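Local coordinates for mediator of RNA polymerase II transcription subunit 18 (Schizosaccharomyces pombe, PDB 3C0T), which is a subunit of the Mediator coactivator complex, which conveys information from gene-specific regulatory proteins to the basal RNA polymerase II transcription machinery, at residues 1-7 / 167-173; 81-85 / 96-100; 21-26 / 195-199; 31-35 / 123-127. Numbering follows the deposited sequence.

Contact 1: 1-7 / 167-173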
# COMPACT_ATOMS: atom_id res chain seq x y z
N MET A 1 0.88 -13.92 8.69
CA MET A 1 1.78 -13.70 7.52
C MET A 1 2.72 -12.55 7.84
O MET A 1 2.33 -11.57 8.48
CB MET A 1 0.94 -13.41 6.27
CG MET A 1 1.73 -13.22 4.99
SD MET A 1 0.67 -13.25 3.51
CE MET A 1 -0.22 -11.70 3.68
N GLN A 2 3.97 -12.67 7.41
CA GLN A 2 4.98 -11.66 7.68
C GLN A 2 5.39 -10.91 6.42
O GLN A 2 5.71 -11.53 5.40
CB GLN A 2 6.21 -12.34 8.30
CG GLN A 2 6.83 -11.62 9.48
CD GLN A 2 5.91 -11.58 10.69
OE1 GLN A 2 5.33 -12.59 11.06
NE2 GLN A 2 5.80 -10.41 11.31
N GLU A 3 5.36 -9.58 6.48
CA GLU A 3 5.77 -8.78 5.33
C GLU A 3 7.12 -8.11 5.60
O GLU A 3 7.26 -7.35 6.55
CB GLU A 3 4.73 -7.69 5.02
CG GLU A 3 5.16 -6.78 3.86
CD GLU A 3 4.10 -5.74 3.48
OE1 GLU A 3 2.98 -6.14 3.10
OE2 GLU A 3 4.40 -4.53 3.56
N LEU A 4 8.11 -8.43 4.77
CA LEU A 4 9.43 -7.81 4.90
C LEU A 4 9.43 -6.74 3.81
O LEU A 4 9.01 -7.01 2.68
CB LEU A 4 10.55 -8.84 4.69
CG LEU A 4 10.59 -9.97 5.73
CD1 LEU A 4 9.52 -11.01 5.40
CD2 LEU A 4 11.97 -10.63 5.73
N TYR A 5 9.90 -5.53 4.12
CA TYR A 5 9.83 -4.48 3.13
C TYR A 5 10.86 -3.37 3.25
O TYR A 5 11.60 -3.29 4.22
CB TYR A 5 8.44 -3.83 3.21
CG TYR A 5 8.26 -3.11 4.53
CD1 TYR A 5 8.61 -1.76 4.65
CD2 TYR A 5 7.81 -3.79 5.66
CE1 TYR A 5 8.52 -1.11 5.88
CE2 TYR A 5 7.72 -3.14 6.90
CZ TYR A 5 8.08 -1.81 7.00
OH TYR A 5 8.03 -1.16 8.22
N LEU A 6 10.86 -2.50 2.24
CA LEU A 6 11.74 -1.34 2.18
C LEU A 6 10.89 -0.25 1.55
O LEU A 6 10.06 -0.53 0.68
CB LEU A 6 12.97 -1.61 1.32
CG LEU A 6 13.99 -2.57 1.92
CD1 LEU A 6 15.12 -2.82 0.92
CD2 LEU A 6 14.55 -1.97 3.21
N LEU A 7 11.08 0.98 1.99
CA LEU A 7 10.32 2.09 1.46
C LEU A 7 11.23 3.21 0.95
O LEU A 7 12.33 3.42 1.45
CB LEU A 7 9.38 2.65 2.54
CG LEU A 7 8.06 1.93 2.78
CD1 LEU A 7 7.38 2.53 3.99
CD2 LEU A 7 7.15 2.06 1.57
N LEU A 167 7.73 4.41 -3.27
CA LEU A 167 8.34 3.18 -3.76
C LEU A 167 8.31 2.19 -2.61
O LEU A 167 9.01 2.38 -1.62
CB LEU A 167 9.79 3.42 -4.18
CG LEU A 167 10.18 3.13 -5.64
CD1 LEU A 167 11.69 3.09 -5.74
CD2 LEU A 167 9.62 1.80 -6.12
N HIS A 168 7.52 1.13 -2.75
CA HIS A 168 7.39 0.11 -1.71
C HIS A 168 7.86 -1.25 -2.22
O HIS A 168 7.29 -1.80 -3.16
CB HIS A 168 5.92 0.03 -1.26
CG HIS A 168 5.68 -0.92 -0.13
ND1 HIS A 168 4.42 -1.18 0.37
CD2 HIS A 168 6.53 -1.68 0.60
CE1 HIS A 168 4.50 -2.05 1.35
NE2 HIS A 168 5.77 -2.38 1.52
N VAL A 169 8.91 -1.78 -1.60
CA VAL A 169 9.45 -3.08 -1.99
C VAL A 169 9.13 -4.06 -0.88
O VAL A 169 9.42 -3.80 0.29
CB VAL A 169 10.98 -3.02 -2.21
CG1 VAL A 169 11.48 -4.36 -2.74
CG2 VAL A 169 11.32 -1.90 -3.18
N TYR A 170 8.55 -5.20 -1.23
CA TYR A 170 8.18 -6.17 -0.21
C TYR A 170 8.07 -7.60 -0.70
O TYR A 170 8.06 -7.87 -1.90
CB TYR A 170 6.82 -5.78 0.41
CG TYR A 170 5.67 -5.79 -0.58
CD1 TYR A 170 5.43 -4.70 -1.42
CD2 TYR A 170 4.86 -6.92 -0.72
CE1 TYR A 170 4.41 -4.73 -2.38
CE2 TYR A 170 3.84 -6.96 -1.67
CZ TYR A 170 3.62 -5.87 -2.50
OH TYR A 170 2.64 -5.92 -3.48
N THR A 171 7.99 -8.50 0.27
CA THR A 171 7.81 -9.91 0.00
C THR A 171 7.11 -10.47 1.23
O THR A 171 7.24 -9.92 2.33
CB THR A 171 9.14 -10.63 -0.24
OG1 THR A 171 8.86 -11.97 -0.66
CG2 THR A 171 9.99 -10.66 1.02
N HIS A 172 6.35 -11.55 1.05
CA HIS A 172 5.63 -12.16 2.15
C HIS A 172 6.15 -13.54 2.52
O HIS A 172 6.50 -14.34 1.65
CB HIS A 172 4.14 -12.28 1.80
CG HIS A 172 3.44 -10.96 1.66
ND1 HIS A 172 3.33 -10.05 2.69
CD2 HIS A 172 2.79 -10.41 0.60
CE1 HIS A 172 2.65 -9.00 2.27
NE2 HIS A 172 2.31 -9.19 1.01
N VAL A 173 6.20 -13.81 3.82
CA VAL A 173 6.63 -15.10 4.34
C VAL A 173 5.48 -15.64 5.18
O VAL A 173 5.12 -15.07 6.21
CB VAL A 173 7.89 -14.96 5.22
CG1 VAL A 173 8.27 -16.32 5.80
CG2 VAL A 173 9.05 -14.40 4.39
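This is an antiparallel strand pairing joining the first strand of the chain, 2-10, to its last, 165-173, with local axes 4.5 Å apart at 163°. Three hydrogen-bonded pairs carry it, Gln2-Val173, Leu4-Thr171 and Leu6-Val169, each bonded both ways; Leu6 N to Val169 O and Val169 N to Leu6 O are both 2.8 Å. Tyr5 and Tyr170 form a tight non-hydrogen-bonded pair, CB atoms 3.8 Å apart. One face is mainly apolar, with Leu4, Leu6, Val169 and Val173 beside Gln2 and Thr171; Leu4 CD1 meets Val173 CG2 at 3.6 Å, and helix 179-196 packs on Leu4, Thr171 and Val173. The other carries Glu3, Tyr5, Leu7, His168, Tyr170 and His172; here Glu3 is salt-bridged to Arg97 of the neighbouring strand 95-104, and Leu7 packs on an apolar side chain of Mediator subunit 8. At the N-terminal end Met1 CE sits over the His172 ring, 4.1 Å from its centroid, a CH-pi contact. With 2-10 also paired to 95-104, this forms part of a closed antiparallel barrel.

Contact 2: 81-85 / 96-100; sequences YLEGN and IRPVN
Build an antiparallel beta hairpin, part of the barrel wall, from strands 78-83 and 95-104, with local axes 4.9 Å apart at 168°. Keep both segments extended, with Gly84 at phi/psi -85/178, bare enough to pass close to the Pro98 ring. Leu82 and Asn100 form the hydrogen-bonded pair: Leu82 N to Asn100 O and Asn100 N to Leu82 O, both 3.0 Å. Glu83 (m, t) faces Val99 as the non-hydrogen-bonded pair, CA to CA 4.7 Å. Gly84 N donates to Pro98 O at 3.0 Å, but proline has no N-H, so a water serves Gly84 O. Backbone hydrogen bonds outward join Arg97 to Glu3, Val99 to Met1 and Tyr81 to Arg57; a long ion pair Glu83-Arg57 is weak. Extend Arg97 (p, t, t): NH1 makes a salt bridge to Glu83 OE1 at 3.5 Å, NH2 one to Glu3. Tyr81 at m brings its CD2 within 3.9 Å of Val99 CG1. The water, donating to Gly84 O and accepting from Arg97 NH1, is 2.8 Å from each.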
# COMPACT_ATOMS: atom_id res chain seq x y z
N TYR A 81 -7.73 -6.88 4.93
CA TYR A 81 -6.45 -6.92 5.61
C TYR A 81 -6.41 -6.43 7.04
O TYR A 81 -7.18 -5.55 7.45
CB TYR A 81 -5.41 -6.12 4.83
CG TYR A 81 -5.03 -6.66 3.47
CD1 TYR A 81 -5.83 -6.43 2.35
CD2 TYR A 81 -3.84 -7.36 3.29
CE1 TYR A 81 -5.45 -6.88 1.09
CE2 TYR A 81 -3.45 -7.81 2.03
CZ TYR A 81 -4.26 -7.57 0.94
OH TYR A 81 -3.87 -8.01 -0.31
N LEU A 82 -5.48 -7.00 7.79
CA LEU A 82 -5.22 -6.62 9.17
C LEU A 82 -3.71 -6.39 9.14
O LEU A 82 -2.93 -7.34 9.00
CB LEU A 82 -5.57 -7.74 10.15
CG LEU A 82 -7.04 -7.84 10.56
CD1 LEU A 82 -7.20 -8.99 11.55
CD2 LEU A 82 -7.50 -6.52 11.19
N GLU A 83 -3.30 -5.14 9.25
CA GLU A 83 -1.88 -4.82 9.21
C GLU A 83 -1.39 -4.34 10.57
O GLU A 83 -1.90 -3.37 11.13
CB GLU A 83 -1.61 -3.76 8.13
CG GLU A 83 -2.29 -4.12 6.80
CD GLU A 83 -2.04 -3.11 5.70
OE1 GLU A 83 -1.90 -1.90 6.00
OE2 GLU A 83 -2.00 -3.52 4.52
N GLY A 84 -0.41 -5.06 11.11
CA GLY A 84 0.13 -4.70 12.41
C GLY A 84 1.22 -3.65 12.28
O GLY A 84 1.56 -3.22 11.17
N ASN A 85 1.75 -3.22 13.41
CA ASN A 85 2.81 -2.22 13.44
C ASN A 85 4.11 -2.96 13.11
O ASN A 85 4.26 -4.13 13.46
CB ASN A 85 2.90 -1.60 14.83
CG ASN A 85 1.59 -0.95 15.26
OD1 ASN A 85 1.29 -0.87 16.45
ND2 ASN A 85 0.81 -0.48 14.30
N ILE A 96 9.83 -5.17 9.03
CA ILE A 96 9.00 -6.37 9.15
C ILE A 96 7.71 -6.02 9.89
O ILE A 96 7.74 -5.34 10.92
CB ILE A 96 9.69 -7.50 9.95
CG1 ILE A 96 11.01 -7.91 9.28
CG2 ILE A 96 8.78 -8.73 10.01
CD1 ILE A 96 11.70 -9.05 9.99
N ARG A 97 6.58 -6.47 9.36
CA ARG A 97 5.31 -6.22 10.01
C ARG A 97 4.35 -7.36 9.72
O ARG A 97 4.41 -7.98 8.66
CB ARG A 97 4.70 -4.91 9.54
CG ARG A 97 4.34 -4.91 8.08
CD ARG A 97 3.53 -3.70 7.72
NE ARG A 97 3.16 -3.74 6.31
CZ ARG A 97 2.20 -3.00 5.76
NH1 ARG A 97 1.52 -2.14 6.51
NH2 ARG A 97 1.93 -3.12 4.47
N PRO A 98 3.46 -7.67 10.67
CA PRO A 98 2.48 -8.75 10.50
C PRO A 98 1.41 -8.30 9.51
O PRO A 98 0.97 -7.15 9.53
CB PRO A 98 1.90 -8.93 11.90
CG PRO A 98 2.93 -8.33 12.82
CD PRO A 98 3.41 -7.14 12.05
N VAL A 99 0.99 -9.20 8.63
CA VAL A 99 -0.05 -8.88 7.66
C VAL A 99 -0.92 -10.11 7.45
O VAL A 99 -0.43 -11.17 7.08
CB VAL A 99 0.53 -8.47 6.30
CG1 VAL A 99 -0.59 -8.39 5.26
CG2 VAL A 99 1.24 -7.14 6.41
N ASN A 100 -2.22 -9.96 7.71
CA ASN A 100 -3.15 -11.07 7.53
C ASN A 100 -4.17 -10.68 6.49
O ASN A 100 -4.67 -9.55 6.48
CB ASN A 100 -3.82 -11.39 8.86
CG ASN A 100 -2.83 -11.88 9.90
OD1 ASN A 100 -2.23 -12.94 9.74
ND2 ASN A 100 -2.65 -11.09 10.96
O HOH W 1 1.17 -1.37 9.17

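Contact 3: 21-26 / 195-199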
# COMPACT_ATOMS: atom_id res chain seq x y z
N SER A 21 13.99 3.27 -15.56
CA SER A 21 15.07 2.51 -14.92
C SER A 21 14.51 1.20 -14.38
O SER A 21 15.15 0.15 -14.49
CB SER A 21 15.70 3.30 -13.77
OG SER A 21 16.45 4.41 -14.25
N LEU A 22 13.32 1.27 -13.79
CA LEU A 22 12.68 0.08 -13.24
C LEU A 22 12.32 -0.90 -14.35
O LEU A 22 12.39 -2.12 -14.15
CB LEU A 22 11.42 0.47 -12.45
CG LEU A 22 11.58 1.26 -11.15
CD1 LEU A 22 10.21 1.73 -10.66
CD2 LEU A 22 12.24 0.38 -10.09
N SER A 23 11.95 -0.37 -15.51
CA SER A 23 11.59 -1.23 -16.65
C SER A 23 12.82 -1.84 -17.28
O SER A 23 12.75 -2.89 -17.91
CB SER A 23 10.82 -0.44 -17.71
OG SER A 23 9.48 -0.21 -17.31
N LYS A 24 13.95 -1.16 -17.12
CA LYS A 24 15.20 -1.63 -17.68
C LYS A 24 15.83 -2.71 -16.81
O LYS A 24 16.50 -3.61 -17.32
CB LYS A 24 16.16 -0.46 -17.85
CG LYS A 24 17.60 -0.86 -18.17
CD LYS A 24 18.48 0.38 -18.32
CE LYS A 24 19.97 0.04 -18.23
NZ LYS A 24 20.37 -0.39 -16.85
N THR A 25 15.60 -2.64 -15.49
CA THR A 25 16.20 -3.61 -14.59
C THR A 25 15.29 -4.68 -13.98
O THR A 25 15.78 -5.71 -13.53
CB THR A 25 16.92 -2.91 -13.42
OG1 THR A 25 15.96 -2.31 -12.54
CG2 THR A 25 17.85 -1.82 -13.94
N LEU A 26 13.97 -4.45 -13.99
CA LEU A 26 13.05 -5.42 -13.40
C LEU A 26 12.05 -6.00 -14.37
O LEU A 26 11.96 -5.58 -15.52
CB LEU A 26 12.28 -4.76 -12.25
CG LEU A 26 13.09 -4.04 -11.18
CD1 LEU A 26 12.16 -3.42 -10.16
CD2 LEU A 26 14.03 -5.03 -10.51
N LEU A 195 20.13 -3.21 -6.41
CA LEU A 195 19.77 -3.11 -7.82
C LEU A 195 19.09 -1.75 -8.11
O LEU A 195 19.20 -1.24 -9.22
CB LEU A 195 18.82 -4.24 -8.22
CG LEU A 195 19.14 -5.02 -9.50
CD1 LEU A 195 17.89 -5.77 -9.95
CD2 LEU A 195 19.58 -4.08 -10.59
N LEU A 196 18.41 -1.17 -7.12
CA LEU A 196 17.71 0.10 -7.31
C LEU A 196 18.40 1.29 -6.64
O LEU A 196 17.91 2.43 -6.73
CB LEU A 196 16.28 0.04 -6.74
CG LEU A 196 15.32 -1.11 -7.06
CD1 LEU A 196 13.91 -0.67 -6.67
CD2 LEU A 196 15.37 -1.48 -8.52
N SER A 197 19.52 1.03 -5.98
CA SER A 197 20.27 2.07 -5.27
C SER A 197 20.81 3.16 -6.18
O SER A 197 21.14 4.25 -5.71
CB SER A 197 21.43 1.45 -4.50
OG SER A 197 22.32 0.79 -5.40
N ALA A 198 20.93 2.87 -7.47
CA ALA A 198 21.45 3.85 -8.42
C ALA A 198 20.45 4.97 -8.67
O ALA A 198 20.83 6.03 -9.16
CB ALA A 198 21.81 3.17 -9.74
N PHE A 199 19.18 4.74 -8.35
CA PHE A 199 18.17 5.77 -8.58
C PHE A 199 17.11 5.96 -7.51
O PHE A 199 16.13 6.66 -7.75
CB PHE A 199 17.50 5.55 -9.94
CG PHE A 199 17.02 4.15 -10.16
CD1 PHE A 199 15.83 3.71 -9.58
CD2 PHE A 199 17.75 3.26 -10.95
CE1 PHE A 199 15.37 2.41 -9.79
CE2 PHE A 199 17.31 1.97 -11.17
CZ PHE A 199 16.12 1.54 -10.59
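Two helix ends meet here, side chain to side chain: the last turn of helix 15-25 and the C-terminal end of helix 179-196 with the turn that follows it. Ser21, Leu22 and Thr25 lie on one side of that last turn as a ridge, which Leu26, just past the helix end, continues. Phe199, thrown back by the turn after helix 179-196, is the largest bump opposite. Its ring lies flat against Ser21, whose CB is 3.5 Å from the ring centroid and over its face, a CH-pi contact, while Leu22 CD2 and Thr25 OG1 come in at the ring edge. Thr25 CB packs on Leu195 CD2 at 4.1 Å, and its hydroxyl is not wasted, since OG1 donates back to Ser21 O at 3.2 Å. Leu22 CD2 fills the notch between Leu196 and Phe199, 3.9 Å from Leu196 CD1 and 3.7 Å from Phe199 CE1. Leu26 spreads its methyls over two leucines, CD2 to Leu195 CD1 at 4.0 Å and CD1 to Leu196 CD2 at 4.1 Å. Tyr131 and Phe133 of strand 118-133 lie beneath. The ends of two helices, with the residues just after them, thus pack together on the outside of a beta barrel.

Contact 4: 31-35 / 123-127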
# COMPACT_ATOMS: atom_id res chain seq x y z
N THR A 31 -0.27 -2.50 -14.18
CA THR A 31 -0.89 -1.35 -13.56
C THR A 31 -1.57 -1.74 -12.27
O THR A 31 -2.01 -2.88 -12.10
CB THR A 31 -1.94 -0.68 -14.46
OG1 THR A 31 -3.04 -1.58 -14.66
CG2 THR A 31 -1.35 -0.34 -15.81
N ILE A 32 -1.65 -0.78 -11.37
CA ILE A 32 -2.29 -0.95 -10.08
C ILE A 32 -3.31 0.18 -9.91
O ILE A 32 -2.98 1.36 -10.05
CB ILE A 32 -1.27 -0.81 -8.92
CG1 ILE A 32 -0.27 -1.98 -8.92
CG2 ILE A 32 -2.01 -0.67 -7.60
CD1 ILE A 32 -0.89 -3.35 -8.65
N LEU A 33 -4.56 -0.19 -9.63
CA LEU A 33 -5.60 0.80 -9.36
C LEU A 33 -6.53 0.13 -8.35
O LEU A 33 -7.35 -0.71 -8.72
CB LEU A 33 -6.37 1.20 -10.62
CG LEU A 33 -7.23 2.45 -10.36
CD1 LEU A 33 -6.31 3.65 -10.13
CD2 LEU A 33 -8.16 2.71 -11.53
N GLU A 34 -6.37 0.49 -7.08
CA GLU A 34 -7.17 -0.12 -6.00
C GLU A 34 -7.97 0.89 -5.19
O GLU A 34 -7.55 2.04 -5.00
CB GLU A 34 -6.24 -0.88 -5.04
CG GLU A 34 -5.24 -1.80 -5.72
CD GLU A 34 -4.14 -2.29 -4.78
OE1 GLU A 34 -3.72 -1.53 -3.87
OE2 GLU A 34 -3.66 -3.43 -4.98
N PHE A 35 -9.13 0.46 -4.71
CA PHE A 35 -9.96 1.30 -3.87
C PHE A 35 -9.87 0.68 -2.47
O PHE A 35 -10.18 -0.50 -2.29
CB PHE A 35 -11.42 1.30 -4.34
CG PHE A 35 -12.21 2.47 -3.86
CD1 PHE A 35 -12.51 3.54 -4.71
CD2 PHE A 35 -12.64 2.53 -2.53
CE1 PHE A 35 -13.21 4.65 -4.24
CE2 PHE A 35 -13.34 3.65 -2.06
CZ PHE A 35 -13.63 4.71 -2.92
N GLU A 123 -11.07 6.34 3.49
CA GLU A 123 -10.89 5.61 2.25
C GLU A 123 -9.97 6.37 1.32
O GLU A 123 -9.82 7.59 1.43
CB GLU A 123 -12.24 5.40 1.55
CG GLU A 123 -12.93 6.70 1.13
CD GLU A 123 -14.21 6.44 0.36
OE1 GLU A 123 -14.87 5.42 0.62
OE2 GLU A 123 -14.56 7.27 -0.51
N TYR A 124 -9.34 5.65 0.40
CA TYR A 124 -8.45 6.27 -0.57
C TYR A 124 -8.25 5.35 -1.75
O TYR A 124 -8.70 4.19 -1.76
CB TYR A 124 -7.09 6.63 0.06
CG TYR A 124 -6.41 5.49 0.78
CD1 TYR A 124 -6.74 5.18 2.09
CD2 TYR A 124 -5.46 4.69 0.12
CE1 TYR A 124 -6.14 4.11 2.74
CE2 TYR A 124 -4.86 3.62 0.76
CZ TYR A 124 -5.21 3.33 2.08
OH TYR A 124 -4.61 2.27 2.73
N ILE A 125 -7.57 5.87 -2.76
CA ILE A 125 -7.31 5.13 -3.97
C ILE A 125 -5.80 5.04 -4.21
O ILE A 125 -5.07 5.99 -3.94
CB ILE A 125 -7.99 5.84 -5.17
CG1 ILE A 125 -9.50 5.60 -5.09
CG2 ILE A 125 -7.40 5.35 -6.49
CD1 ILE A 125 -10.30 6.36 -6.14
N ILE A 126 -5.35 3.88 -4.67
CA ILE A 126 -3.93 3.69 -4.96
C ILE A 126 -3.77 3.55 -6.47
O ILE A 126 -4.42 2.71 -7.11
CB ILE A 126 -3.34 2.42 -4.29
CG1 ILE A 126 -3.35 2.55 -2.76
CG2 ILE A 126 -1.89 2.22 -4.76
CD1 ILE A 126 -2.64 3.79 -2.24
N GLN A 127 -2.90 4.39 -7.01
CA GLN A 127 -2.59 4.43 -8.43
C GLN A 127 -1.10 4.15 -8.57
O GLN A 127 -0.28 4.82 -7.92
CB GLN A 127 -2.89 5.83 -8.97
CG GLN A 127 -2.35 6.09 -10.38
CD GLN A 127 -2.21 7.59 -10.68
OE1 GLN A 127 -2.60 8.05 -11.74
NE2 GLN A 127 -1.65 8.34 -9.74
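Phe35, Leu33 and Ile125 make the apolar centre on one face of this strand pair. Phe35 CD1 is 3.7 Å from Ile125 CG1, and Leu33 CD1 reaches Ile125 CG2 at 4.2 Å, so the isoleucine faces Phe35 directly and also touches Leu33 diagonally. On the other face Ile32 CG2 meets Ile126 CG2 at 4.1 Å. Beneath these side chains the strands run antiparallel, at 173° with local axes 4.7 Å apart. Glu34 and Ile126 are the hydrogen-bonded pair, Glu34 N to Ile126 O at 3.0 Å and Ile126 N to Glu34 O at 2.9 Å; Leu33-Gln127 and Phe35-Ile125 flank it as non-hydrogen-bonded pairs. CA-H...O contacts, such as Leu33 CA to Ile126 O at 3.2 Å, fill in between.

Farther out, Tyr124 O lies over the face of the Phe35 ring, and Glu123 OE1 approaches its edge, 3.6 Å from Phe35 CE2. That carboxylate is salt-bridged to Arg150. On the Ile126 side, Glu34 is salt-bridged to Arg139 and also takes a hydrogen bond from Trp36. Tyr124 and Ile126 pack on apolar side chains of the Mediator subunit 8 chain. The chemistry implies a wall held by its backbone and apolar side chains, whose two glutamates are neutralised by arginines from elsewhere in the chain and whose Tyr124-Ile126 face offers apolar surface to the partner subunit.

Overall arrangement
From the N terminus, strand 2-10 waits for nearly the whole chain before contact 1 pairs it with strand 165-173. Helix 15-25 follows and meets the end of helix 179-196 in contact 3, so contacts 1 and 3 cross along the chain. Contact 4 lies within both: strand 27-41 pairs with strand 118-133, and the loop it closes holds the short hairpin of contact 2. Contacts 1 and 2 touch, because strands 2-10 and 95-104 are sheet neighbours; contact 4 lies elsewhere in the same barrel, its centre about 18 Å from that of contact 1. Contact 3 stands outside the wall, joining the helices that follow the two strands of contact 1.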